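PDB 2Q09: imidazolonepropionase from Unidentified, which catalyses the hydrolytic opening of the imidazolone ring of 4-imidazolone-5-propanoate to give N-formimidoyl-L-glutamate, the third step of histidine degradation. Local coordinates for residues Val283-Pro288 against Pro311-Ser316; Leu287-Tyr292 against Gly321-Val326; Ser327-Met332 against Tyr388-Asp393. All coordinates share one frame; numbering follows the deposited sequence.

In the fold
Of the segments involved, strand 283-286 comes first; it pairs with strand 312-314 in contact 1, closing an excursion of 22 residues that carries helices 288-293 and 302-307. Through L287 the same strand runs into helix 288-293, and contact 2 sets that helix against the loop 321-326 beyond the second strand. Contacts 1 and 2 therefore start from the same stretch, contact 2 closing farther along the chain. Contact 3 lies in series with both: the start of helix 328-339 meets residues 388-393, in the loop between helix 385-388 and strand 395-400, closing 55 residues. P288, at the hinge between contacts 1 and 2, packs its CG on A331 O of the helix of contact 3.

Contact 1 (Val283-Pro288 against Pro311-Ser316); sequences VATLLP and PMAVSS
A284 and L286 pair with P311, A313 and S315 through four backbone hydrogen bonds that join two parallel strands. A284 N donates to P311 O, and A284 O accepts from A313 N at 2.8 Å. One step on, L286 N reaches A313 O at 2.8 Å and L286 O receives S315 N in a longer bond of 3.2 Å. A284 O is also approached by CA of M312 at 3.1 Å in a CA-H...O contact, so two donors of the second strand converge on one carbonyl. The strand directions differ by 33°, consistent with the twist of a (beta/alpha)8 barrel.

On one face, CD1 of L286 meets SE of the selenomethionine M312 at 3.9 Å, the two side chains crossing obliquely. On the other face, A313 CB sits between V283 CG1, 3.8 Å away, and T285 OG1. At the C-terminal end, the end of the L287 side chain approaches S315, CD2 lying 3.7 Å from S315 CB.

S315 is fixed from beyond the pair. Its OG is anti to the backbone N (chi1 -176°), where it hydrogen-bonds to D70 OD2 and to the carbonyl oxygen of H72, an iron ligand. The serine thus ties the residue just past strand 312-314 to the metal-bearing strand 63-73. L287 packs on D317, another iron ligand, placing this end of the pair beside the metal site.

These are the seventh and eighth strands of the amidohydrolase barrel. T285 and A313 face C71 of strand 63-73, whereas A284 and M312 lie against helix 302-307, which belongs to the connection between the two strands. Strand 262-265 borders the pair through backbone bonds to V283 and T285.

Contact 2 (Leu287-Tyr292 against Gly321-Val326); sequences LPTAFY and GTAPIV. With DI6 (3-[(4S)-2,5-dioxoimidazolidin-4-yl]propanoic acid), chain C.
T289, A290 and Y292 present one side of a short helix to T322, A323 and I325, and the packing is mainly apolar. The methyl CG2 of T289, anti to the backbone N, touches I325 CD1 at 3.5 Å and A323 CB at 3.7 Å. The same CD1 also reaches Y292 CE2 at 4.0 Å, the two side chains crossing at about a right angle.

Polar links are few. T322 O is buried with no hydrogen-bonding partner in the model, but CA of A290 approaches it at 3.4 Å in a nearly straight CA-H...O contact (171° at the hydrogen). A water lies 2.7 Å from T289 OG1 and may give a weak, long bond to I325 O.

T322 holds the inhibitor together with R81, Y144, H177 and Q245: its OG1 donates to O2 at 2.8 Å while CG2 packs on C6. A valine in its place would probably leave O2 without this hydroxyl donor. N319 OD1 accepts from T322 N, steadying the loop.

Helix 288-293 and the loop follow the seventh and eighth barrel strands, beyond their C-terminal ends, where metal and inhibitor sit; A290 rests on H265 of strand 262-265, and Y292 on M334 and L338 of helix 328-339.

Contact 3 (Ser327-Met332 against Tyr388-Asp393); sequences SLRMAM and YLIGVD
I390 reaches R329 because chi2 of -61° turns CD1 towards the helix, where it lies 3.3 Å from R329 O and 3.7 Å from R329 CB. The other branch, CG2, comes within 3.9 Å of M330 N and 4.2 Å of M330 CB, so the two branches touch adjacent residues of the first turn. R329 is bent at chi3 (66°), which places NE; its NH2 lies 2.8 Å from L389 O, but the angle is poor for a hydrogen bond. The guanidinium is held instead by Q394 OE1 at NH2 and by the carbonyl oxygen of L386 at NE. L386 lies in helix 385-388 and Q394 just before strand 395-400, so R329 bonds on both sides of residues 389-393.

S327 is the N-cap of helix 328-339, the helix that follows the eighth strand of the (beta/alpha)8 barrel, and its OG accepts from M330 N at 3.1 Å. That oxygen lies 4.1 Å from I390 CG2, so the methyl packs next to the capping oxygen. E133 reinforces the helix start, one carboxylate oxygen bonding to S327 OG and the other to L328 N.

Contact 1 (Val283-Pro288 against Pro311-Ser316)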
loop_
_atom_site.group_PDB
_atom_site.type_symbol
_atom_site.label_atom_id
_atom_site.label_comp_id
_atom_site.label_asym_id
_atom_site.label_seq_id
_atom_site.Cartn_x
_atom_site.Cartn_y
_atom_site.Cartn_z
ATOM N N VAL A 283 -9.173 -4.411 -7.407
ATOM C CA VAL A 283 -9.358 -3.354 -6.421
ATOM C C VAL A 283 -8.867 -2.035 -7.009
ATOM O O VAL A 283 -7.836 -1.992 -7.688
ATOM C CB VAL A 283 -8.574 -3.642 -5.124
ATOM C CG1 VAL A 283 -8.674 -2.453 -4.173
ATOM C CG2 VAL A 283 -9.122 -4.890 -4.444
ATOM N N ALA A 284 -9.613 -0.962 -6.768
ATOM C CA ALA A 284 -9.219 0.355 -7.254
ATOM C C ALA A 284 -8.536 1.059 -6.082
ATOM O O ALA A 284 -9.153 1.289 -5.040
ATOM C CB ALA A 284 -10.449 1.149 -7.712
ATOM N N THR A 285 -7.262 1.395 -6.246
ATOM C CA THR A 285 -6.537 2.048 -5.169
ATOM C C THR A 285 -6.448 3.557 -5.364
ATOM O O THR A 285 -5.895 4.046 -6.350
ATOM C CB THR A 285 -5.117 1.466 -5.020
ATOM O OG1 THR A 285 -5.206 0.060 -4.753
ATOM C CG2 THR A 285 -4.387 2.136 -3.843
ATOM N N LEU A 286 -7.013 4.290 -4.418
ATOM C CA LEU A 286 -7.003 5.748 -4.460
ATOM C C LEU A 286 -5.763 6.277 -3.749
ATOM O O LEU A 286 -5.407 5.811 -2.665
ATOM C CB LEU A 286 -8.266 6.288 -3.794
ATOM C CG LEU A 286 -9.568 5.766 -4.429
ATOM C CD1 LEU A 286 -10.764 6.283 -3.645
ATOM C CD2 LEU A 286 -9.652 6.224 -5.892
ATOM N N LEU A 287 -5.111 7.256 -4.368
ATOM C CA LEU A 287 -3.891 7.843 -3.818
ATOM C C LEU A 287 -4.113 9.348 -3.740
ATOM O O LEU A 287 -3.611 10.111 -4.569
ATOM C CB LEU A 287 -2.716 7.503 -4.741
ATOM C CG LEU A 287 -2.547 5.986 -4.934
ATOM C CD1 LEU A 287 -1.508 5.721 -6.016
ATOM C CD2 LEU A 287 -2.114 5.331 -3.626
ATOM N N PRO A 288 -4.892 9.788 -2.737
ATOM C CA PRO A 288 -5.236 11.195 -2.503
ATOM C C PRO A 288 -4.068 12.142 -2.243
ATOM O O PRO A 288 -4.119 13.312 -2.614
ATOM C CB PRO A 288 -6.195 11.120 -1.316
ATOM C CG PRO A 288 -5.643 9.962 -0.531
ATOM C CD PRO A 288 -5.368 8.942 -1.626
ATOM N N PRO A 311 -14.510 -2.229 -5.102
ATOM C CA PRO A 311 -13.905 -1.914 -3.804
ATOM C C PRO A 311 -12.760 -0.918 -3.970
ATOM O O PRO A 311 -11.943 -1.042 -4.877
ATOM C CB PRO A 311 -13.438 -3.273 -3.303
ATOM C CG PRO A 311 -13.150 -4.027 -4.567
ATOM C CD PRO A 311 -14.314 -3.646 -5.450
HETATM N N MSE A 312 -12.715 0.087 -3.103
HETATM C CA MSE A 312 -11.679 1.105 -3.196
HETATM C C MSE A 312 -10.752 1.089 -1.992
HETATM O O MSE A 312 -11.191 1.231 -0.841
HETATM C CB MSE A 312 -12.311 2.497 -3.320
HETATM C CG MSE A 312 -13.318 2.642 -4.465
HETATM SE SE MSE A 312 -14.117 4.416 -4.430
HETATM C CE MSE A 312 -15.300 4.194 -2.941
ATOM N N ALA A 313 -9.469 0.898 -2.258
ATOM C CA ALA A 313 -8.484 0.912 -1.192
ATOM C C ALA A 313 -7.933 2.334 -1.144
ATOM O O ALA A 313 -8.063 3.086 -2.112
ATOM C CB ALA A 313 -7.356 -0.086 -1.491
ATOM N N VAL A 314 -7.346 2.702 -0.012
ATOM C CA VAL A 314 -6.747 4.022 0.146
ATOM C C VAL A 314 -5.314 3.788 0.617
ATOM O O VAL A 314 -5.086 2.977 1.522
ATOM C CB VAL A 314 -7.486 4.868 1.203
ATOM C CG1 VAL A 314 -6.699 6.148 1.478
ATOM C CG2 VAL A 314 -8.888 5.220 0.710
ATOM N N SER A 315 -4.355 4.488 0.009
ATOM C CA SER A 315 -2.954 4.316 0.378
ATOM C C SER A 315 -2.200 5.647 0.352
ATOM O O SER A 315 -2.639 6.595 -0.290
ATOM C CB SER A 315 -2.288 3.314 -0.573
ATOM O OG SER A 315 -0.946 3.062 -0.173
ATOM N N SER A 316 -1.059 5.693 1.034
ATOM C CA SER A 316 -0.240 6.901 1.133
ATOM C C SER A 316 0.616 7.232 -0.092
ATOM O O SER A 316 0.973 8.398 -0.313
ATOM C CB SER A 316 0.686 6.790 2.348
ATOM O OG SER A 316 1.634 5.744 2.151
#

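Contact 2 (Leu287-Tyr292 against Gly321-Val326)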
loop_
_atom_site.group_PDB
_atom_site.type_symbol
_atom_site.label_atom_id
_atom_site.label_comp_id
_atom_site.label_asym_id
_atom_site.label_seq_id
_atom_site.Cartn_x
_atom_site.Cartn_y
_atom_site.Cartn_z
ATOM N N LEU A 287 -5.111 7.256 -4.368
ATOM C CA LEU A 287 -3.891 7.843 -3.818
ATOM C C LEU A 287 -4.113 9.348 -3.740
ATOM O O LEU A 287 -3.611 10.111 -4.569
ATOM C CB LEU A 287 -2.716 7.503 -4.741
ATOM C CG LEU A 287 -2.547 5.986 -4.934
ATOM C CD1 LEU A 287 -1.508 5.721 -6.016
ATOM C CD2 LEU A 287 -2.114 5.331 -3.626
ATOM N N PRO A 288 -4.892 9.788 -2.737
ATOM C CA PRO A 288 -5.236 11.195 -2.503
ATOM C C PRO A 288 -4.068 12.142 -2.243
ATOM O O PRO A 288 -4.119 13.312 -2.614
ATOM C CB PRO A 288 -6.195 11.120 -1.316
ATOM C CG PRO A 288 -5.643 9.962 -0.531
ATOM C CD PRO A 288 -5.368 8.942 -1.626
ATOM N N THR A 289 -3.020 11.641 -1.604
ATOM C CA THR A 289 -1.864 12.475 -1.288
ATOM C C THR A 289 -1.121 12.962 -2.528
ATOM O O THR A 289 -0.680 14.111 -2.577
ATOM C CB THR A 289 -0.891 11.732 -0.355
ATOM O OG1 THR A 289 -1.590 11.356 0.839
ATOM C CG2 THR A 289 0.276 12.631 0.027
ATOM N N ALA A 290 -0.990 12.093 -3.528
ATOM C CA ALA A 290 -0.318 12.467 -4.769
ATOM C C ALA A 290 -1.195 13.485 -5.506
ATOM O O ALA A 290 -0.697 14.401 -6.169
ATOM C CB ALA A 290 -0.094 11.226 -5.650
ATOM N N PHE A 291 -2.503 13.304 -5.394
ATOM C CA PHE A 291 -3.471 14.192 -6.028
ATOM C C PHE A 291 -3.304 15.592 -5.413
ATOM O O PHE A 291 -3.298 16.613 -6.119
ATOM C CB PHE A 291 -4.880 13.663 -5.761
ATOM C CG PHE A 291 -5.975 14.546 -6.283
ATOM C CD1 PHE A 291 -6.379 14.463 -7.610
ATOM C CD2 PHE A 291 -6.588 15.474 -5.451
ATOM C CE1 PHE A 291 -7.374 15.293 -8.106
ATOM C CE2 PHE A 291 -7.596 16.316 -5.937
ATOM C CZ PHE A 291 -7.986 16.223 -7.270
ATOM N N TYR A 292 -3.187 15.624 -4.089
ATOM C CA TYR A 292 -2.996 16.867 -3.340
ATOM C C TYR A 292 -1.694 17.590 -3.727
ATOM O O TYR A 292 -1.695 18.750 -4.160
ATOM C CB TYR A 292 -2.964 16.556 -1.833
ATOM C CG TYR A 292 -2.127 17.513 -1.011
ATOM C CD1 TYR A 292 -2.624 18.766 -0.632
ATOM C CD2 TYR A 292 -0.824 17.176 -0.638
ATOM C CE1 TYR A 292 -1.836 19.664 0.101
ATOM C CE2 TYR A 292 -0.025 18.064 0.086
ATOM C CZ TYR A 292 -0.531 19.300 0.451
ATOM O OH TYR A 292 0.264 20.177 1.152
ATOM N N GLY A 321 8.918 11.973 -4.889
ATOM C CA GLY A 321 8.532 12.901 -5.932
ATOM C C GLY A 321 7.155 13.549 -5.886
ATOM O O GLY A 321 7.044 14.766 -6.048
ATOM N N THR A 322 6.109 12.754 -5.662
ATOM C CA THR A 322 4.742 13.271 -5.668
ATOM C C THR A 322 3.930 13.109 -4.385
ATOM O O THR A 322 2.804 13.593 -4.312
ATOM C CB THR A 322 3.937 12.616 -6.791
ATOM O OG1 THR A 322 3.835 11.215 -6.521
ATOM C CG2 THR A 322 4.632 12.806 -8.142
ATOM N N ALA A 323 4.476 12.421 -3.392
ATOM C CA ALA A 323 3.753 12.242 -2.138
ATOM C C ALA A 323 4.727 12.007 -0.989
ATOM O O ALA A 323 4.798 10.911 -0.448
ATOM C CB ALA A 323 2.776 11.071 -2.254
ATOM N N PRO A 324 5.482 13.046 -0.604
ATOM C CA PRO A 324 6.471 12.984 0.479
ATOM C C PRO A 324 5.861 13.050 1.862
ATOM O O PRO A 324 6.403 13.713 2.734
ATOM C CB PRO A 324 7.368 14.190 0.188
ATOM C CG PRO A 324 6.374 15.188 -0.340
ATOM C CD PRO A 324 5.544 14.352 -1.290
ATOM N N ILE A 325 4.741 12.360 2.056
ATOM C CA ILE A 325 4.057 12.378 3.338
ATOM C C ILE A 325 3.943 10.978 3.919
ATOM O O ILE A 325 3.189 10.141 3.432
ATOM C CB ILE A 325 2.664 13.021 3.182
ATOM C CG1 ILE A 325 2.830 14.422 2.574
ATOM C CG2 ILE A 325 1.969 13.116 4.530
ATOM C CD1 ILE A 325 1.539 15.101 2.182
ATOM N N VAL A 326 4.708 10.732 4.973
ATOM C CA VAL A 326 4.733 9.431 5.617
ATOM C C VAL A 326 3.627 9.302 6.648
ATOM O O VAL A 326 3.861 9.389 7.854
ATOM C CB VAL A 326 6.088 9.190 6.282
ATOM C CG1 VAL A 326 6.146 7.777 6.857
ATOM C CG2 VAL A 326 7.202 9.391 5.248
HETATM N N1 DI6 C . 3.353 8.216 -10.319
HETATM C C2 DI6 C . 3.683 9.015 -9.282
HETATM O O2 DI6 C . 3.052 9.966 -8.856
HETATM C C3 DI6 C . 5.024 8.466 -8.734
HETATM N N4 DI6 C . 5.289 7.329 -9.643
HETATM C C5 DI6 C . 4.269 7.259 -10.521
HETATM O O5 DI6 C . 4.184 6.411 -11.398
HETATM C C6 DI6 C . 6.113 9.526 -8.798
HETATM C C7 DI6 C . 7.459 9.027 -8.267
HETATM C C8 DI6 C . 8.593 10.062 -8.302
HETATM O O9 DI6 C . 9.602 9.830 -7.608
HETATM O O10 DI6 C . 8.493 11.099 -9.007
HETATM O O HOH W 1 -0.173 10.578 3.006
#

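Contact 3 (Ser327-Met332 against Tyr388-Asp393)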
loop_
_atom_site.group_PDB
_atom_site.type_symbol
_atom_site.label_atom_id
_atom_site.label_comp_id
_atom_site.label_asym_id
_atom_site.label_seq_id
_atom_site.Cartn_x
_atom_site.Cartn_y
_atom_site.Cartn_z
ATOM N N SER A 327 2.416 9.103 6.151
ATOM C CA SER A 327 1.255 8.964 7.010
ATOM C C SER A 327 0.122 8.300 6.236
ATOM O O SER A 327 -0.306 8.799 5.189
ATOM C CB SER A 327 0.791 10.339 7.497
ATOM O OG SER A 327 -0.357 10.216 8.320
ATOM N N LEU A 328 -0.360 7.168 6.736
ATOM C CA LEU A 328 -1.470 6.490 6.083
ATOM C C LEU A 328 -2.755 7.194 6.506
ATOM O O LEU A 328 -3.664 7.397 5.705
ATOM C CB LEU A 328 -1.550 5.017 6.495
ATOM C CG LEU A 328 -2.799 4.287 5.980
ATOM C CD1 LEU A 328 -2.817 4.309 4.453
ATOM C CD2 LEU A 328 -2.815 2.849 6.492
ATOM N N ARG A 329 -2.822 7.565 7.778
ATOM C CA ARG A 329 -4.011 8.233 8.285
ATOM C C ARG A 329 -4.274 9.583 7.629
ATOM O O ARG A 329 -5.427 9.966 7.448
ATOM C CB ARG A 329 -3.941 8.354 9.809
ATOM C CG ARG A 329 -4.071 6.975 10.473
ATOM C CD ARG A 329 -4.007 7.028 11.987
ATOM N NE ARG A 329 -5.143 7.740 12.560
ATOM C CZ ARG A 329 -5.333 7.887 13.868
ATOM N NH1 ARG A 329 -4.462 7.362 14.722
ATOM N NH2 ARG A 329 -6.372 8.567 14.329
HETATM N N MSE A 330 -3.216 10.296 7.250
HETATM C CA MSE A 330 -3.394 11.586 6.584
HETATM C C MSE A 330 -4.048 11.272 5.236
HETATM O O MSE A 330 -4.902 12.014 4.743
HETATM C CB MSE A 330 -2.044 12.271 6.355
HETATM C CG MSE A 330 -2.138 13.652 5.725
HETATM SE SE MSE A 330 -2.949 14.969 6.933
HETATM C CE MSE A 330 -4.605 15.273 5.995
ATOM N N ALA A 331 -3.649 10.152 4.644
ATOM C CA ALA A 331 -4.207 9.744 3.360
ATOM C C ALA A 331 -5.698 9.448 3.507
ATOM O O ALA A 331 -6.499 9.741 2.615
ATOM C CB ALA A 331 -3.479 8.505 2.832
HETATM N N MSE A 332 -6.063 8.845 4.633
HETATM C CA MSE A 332 -7.464 8.525 4.896
HETATM C C MSE A 332 -8.259 9.829 5.016
HETATM O O MSE A 332 -9.366 9.957 4.481
HETATM C CB MSE A 332 -7.576 7.719 6.193
HETATM C CG MSE A 332 -6.910 6.341 6.105
HETATM SE SE MSE A 332 -6.731 5.470 7.811
HETATM C CE MSE A 332 -8.618 4.914 8.017
ATOM N N TYR A 388 -10.216 10.896 11.035
ATOM C CA TYR A 388 -10.408 12.280 11.452
ATOM C C TYR A 388 -9.217 12.987 12.102
ATOM O O TYR A 388 -8.646 13.910 11.510
ATOM C CB TYR A 388 -11.611 12.359 12.401
ATOM C CG TYR A 388 -12.152 13.755 12.586
ATOM C CD1 TYR A 388 -12.913 14.359 11.587
ATOM C CD2 TYR A 388 -11.895 14.483 13.748
ATOM C CE1 TYR A 388 -13.413 15.656 11.742
ATOM C CE2 TYR A 388 -12.381 15.773 13.912
ATOM C CZ TYR A 388 -13.140 16.352 12.909
ATOM O OH TYR A 388 -13.621 17.629 13.071
ATOM N N LEU A 389 -8.867 12.574 13.320
ATOM C CA LEU A 389 -7.766 13.183 14.064
ATOM C C LEU A 389 -6.451 12.536 13.653
ATOM O O LEU A 389 -6.224 11.351 13.918
ATOM C CB LEU A 389 -7.977 12.997 15.571
ATOM C CG LEU A 389 -6.925 13.674 16.451
ATOM C CD1 LEU A 389 -6.984 15.176 16.269
ATOM C CD2 LEU A 389 -7.179 13.304 17.900
ATOM N N ILE A 390 -5.580 13.335 13.045
ATOM C CA ILE A 390 -4.302 12.845 12.537
ATOM C C ILE A 390 -3.065 13.329 13.282
ATOM O O ILE A 390 -3.071 14.410 13.857
ATOM C CB ILE A 390 -4.153 13.257 11.046
ATOM C CG1 ILE A 390 -5.462 12.981 10.284
ATOM C CG2 ILE A 390 -2.977 12.538 10.405
ATOM C CD1 ILE A 390 -5.886 11.525 10.270
ATOM N N GLY A 391 -2.016 12.505 13.278
ATOM C CA GLY A 391 -0.756 12.878 13.897
ATOM C C GLY A 391 -0.512 12.550 15.360
ATOM O O GLY A 391 0.568 12.832 15.870
ATOM N N VAL A 392 -1.497 11.964 16.034
ATOM C CA VAL A 392 -1.366 11.626 17.451
ATOM C C VAL A 392 -1.249 10.120 17.692
ATOM O O VAL A 392 -2.025 9.333 17.143
ATOM C CB VAL A 392 -2.594 12.140 18.248
ATOM C CG1 VAL A 392 -2.467 11.775 19.714
ATOM C CG2 VAL A 392 -2.724 13.645 18.083
ATOM N N ASP A 393 -0.282 9.720 18.515
ATOM C CA ASP A 393 -0.101 8.307 18.837
ATOM C C ASP A 393 -1.281 7.904 19.716
ATOM O O ASP A 393 -1.499 8.482 20.779
ATOM C CB ASP A 393 1.209 8.078 19.600
ATOM C CG ASP A 393 2.443 8.225 18.720
ATOM O OD1 ASP A 393 2.299 8.391 17.490
ATOM O OD2 ASP A 393 3.565 8.169 19.271
#